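Local coordinates for crystal protein (Bacillus thuringiensis serovar dakota, PDB 2ZTB) that is the parasporin-2 toxin, which recognizes cancer cells and probably kills them by forming membrane pores, as other beta-pore-forming toxins do, at residues L83-L88 with T171-A176. Residues are numbered along the deposited sequence; the frame is centred on the assembly and turned at random.
Sequences LAQDTL and TIQLTA. With EDO (1,2-ethanediol), chain G.
A classic beta bulge interrupts the antiparallel pairing of two long strands, 61-90 and 168-199, in the elongated beta structure of this proteolytically activated toxin. Two residues of one strand, L83 and A84, sit against the single residue L174 of the other, whose carbonyl oxygen takes two N-H groups: L83 N lies 2.7 Å from L174 O, nearly along the C=O axis, while A84 N approaches L174 O in the carbonyl plane on a lone pair, at a longer 3.3 Å. L174 N answers to A84 O from above the carbonyl plane. Past the bulge the pairing is regular, and D86 with I172 forms a hydrogen-bonded pair in which I172 N reaches D86 O at 2.8 Å, almost straight at 173°. Q85-Q173 and T87-T171 are non-hydrogen-bonded pairs, and their side chains share one face. There the two glutamines run side by side, T171 CG2 packs 3.5 Å from Q85 CG, and the threonine hydroxyls share a hydrogen bond, T87 OG1 to T171 OG1 at 3.2 Å. Both threonines hold OG1 anti to the carbonyl carbon (chi1 near -60°), which turns the hydroxyls to each other. The other face is mostly apolar: A84 CB meets L174 CB at 3.8 Å, and the side chains of L88 and I172 cross obliquely, L88 CD1 meeting I172 CD1 at 3.9 Å. D86, also on this face, accepts a hydrogen bond through OD2 from an ethanediol, probably from the crystallisation liquor, that also binds T103 N. This apolar face packs on strands 96-116 and 147-164, with A84 on I102 and I172 on V160 and V162, while strand 223-247 pairs with the far edge of 171-176 through Q243, I241 and Q239.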
loop_
_atom_site.group_PDB
_atom_site.type_symbol
_atom_site.label_atom_id
_atom_site.label_comp_id
_atom_site.label_asym_id
_atom_site.label_seq_id
_atom_site.Cartn_x
_atom_site.Cartn_y
_atom_site.Cartn_z
ATOM N N LEU A 83 4.453 8.484 28.859
ATOM C CA LEU A 83 3.693 7.237 28.786
ATOM C C LEU A 83 3.039 6.891 30.114
ATOM O O LEU A 83 2.039 6.178 30.153
ATOM C CB LEU A 83 4.572 6.069 28.327
ATOM C CG LEU A 83 5.172 6.068 26.916
ATOM C CD1 LEU A 83 5.704 4.664 26.599
ATOM C CD2 LEU A 83 4.163 6.522 25.851
ATOM N N ALA A 84 3.612 7.387 31.201
ATOM C CA ALA A 84 3.075 7.141 32.531
ATOM C C ALA A 84 3.530 8.255 33.432
ATOM O O ALA A 84 4.588 8.839 33.212
ATOM C CB ALA A 84 3.544 5.798 33.072
ATOM N N GLN A 85 2.718 8.558 34.436
ATOM C CA GLN A 85 3.052 9.564 35.413
ATOM C C GLN A 85 2.398 9.253 36.756
ATOM O O GLN A 85 1.201 9.000 36.831
ATOM C CB GLN A 85 2.635 10.949 34.920
ATOM C CG GLN A 85 3.198 12.070 35.764
ATOM C CD GLN A 85 2.726 13.430 35.332
ATOM O OE1 GLN A 85 2.032 14.110 36.077
ATOM N NE2 GLN A 85 3.113 13.849 34.144
ATOM N N ASP A 86 3.210 9.285 37.811
ATOM C CA ASP A 86 2.773 8.971 39.159
ATOM C C ASP A 86 3.361 9.981 40.132
ATOM O O ASP A 86 4.500 10.421 39.984
ATOM C CB ASP A 86 3.181 7.541 39.545
ATOM C CG ASP A 86 2.354 6.479 38.819
ATOM O OD1 ASP A 86 1.149 6.323 39.134
ATOM O OD2 ASP A 86 2.895 5.804 37.917
ATOM N N THR A 87 2.565 10.355 41.125
ATOM C CA THR A 87 3.001 11.306 42.127
ATOM C C THR A 87 2.989 10.634 43.484
ATOM O O THR A 87 2.006 9.989 43.843
ATOM C CB THR A 87 2.111 12.561 42.110
ATOM O OG1 THR A 87 2.205 13.175 40.815
ATOM C CG2 THR A 87 2.544 13.561 43.179
ATOM N N LEU A 88 4.104 10.754 44.208
ATOM C CA LEU A 88 4.204 10.294 45.590
ATOM C C LEU A 88 4.011 11.469 46.548
ATOM O O LEU A 88 4.713 12.477 46.454
ATOM C CB LEU A 88 5.560 9.617 45.848
ATOM C CG LEU A 88 5.895 8.305 45.123
ATOM C CD1 LEU A 88 7.356 7.907 45.336
ATOM C CD2 LEU A 88 4.957 7.172 45.561
ATOM N N THR A 171 6.866 13.910 41.633
ATOM C CA THR A 171 6.355 13.278 40.414
ATOM C C THR A 171 7.424 12.446 39.680
ATOM O O THR A 171 8.587 12.861 39.557
ATOM C CB THR A 171 5.747 14.337 39.444
ATOM O OG1 THR A 171 4.694 15.036 40.108
ATOM C CG2 THR A 171 5.166 13.695 38.219
ATOM N N ILE A 172 7.009 11.270 39.217
ATOM C CA ILE A 172 7.840 10.366 38.425
ATOM C C ILE A 172 7.137 10.123 37.090
ATOM O O ILE A 172 5.944 9.845 37.064
ATOM C CB ILE A 172 8.068 9.009 39.148
ATOM C CG1 ILE A 172 8.781 9.217 40.492
ATOM C CG2 ILE A 172 8.846 8.030 38.273
ATOM C CD1 ILE A 172 7.859 9.177 41.686
ATOM N N GLN A 173 7.874 10.250 35.989
ATOM C CA GLN A 173 7.325 9.981 34.666
ATOM C C GLN A 173 8.062 8.867 33.957
ATOM O O GLN A 173 9.258 8.682 34.155
ATOM C CB GLN A 173 7.336 11.245 33.789
ATOM C CG GLN A 173 6.711 12.481 34.471
ATOM C CD GLN A 173 6.984 13.771 33.720
ATOM O OE1 GLN A 173 8.092 13.996 33.236
ATOM N NE2 GLN A 173 5.975 14.635 33.632
ATOM N N LEU A 174 7.325 8.123 33.131
ATOM C CA LEU A 174 7.929 7.245 32.148
ATOM C C LEU A 174 7.791 7.934 30.803
ATOM O O LEU A 174 6.682 8.274 30.381
ATOM C CB LEU A 174 7.258 5.867 32.133
ATOM C CG LEU A 174 7.801 4.832 31.130
ATOM C CD1 LEU A 174 9.229 4.425 31.440
ATOM C CD2 LEU A 174 6.910 3.618 31.112
ATOM N N THR A 175 8.915 8.165 30.136
ATOM C CA THR A 175 8.894 8.884 28.873
ATOM C C THR A 175 9.511 8.061 27.756
ATOM O O THR A 175 10.291 7.158 28.010
ATOM C CB THR A 175 9.622 10.234 28.960
ATOM O OG1 THR A 175 11.042 10.012 28.984
ATOM C CG2 THR A 175 9.182 11.028 30.219
ATOM N N ALA A 176 9.147 8.390 26.515
ATOM C CA ALA A 176 9.689 7.736 25.345
ATOM C C ALA A 176 9.810 8.702 24.163
ATOM O O ALA A 176 9.290 9.817 24.194
ATOM C CB ALA A 176 8.831 6.525 24.972
HETATM C C1 EDO G . 1.004 2.736 37.096
HETATM O O1 EDO G . 2.109 3.487 36.570
HETATM C C2 EDO G . -0.298 3.302 36.539
HETATM O O2 EDO G . -1.381 2.373 36.699
#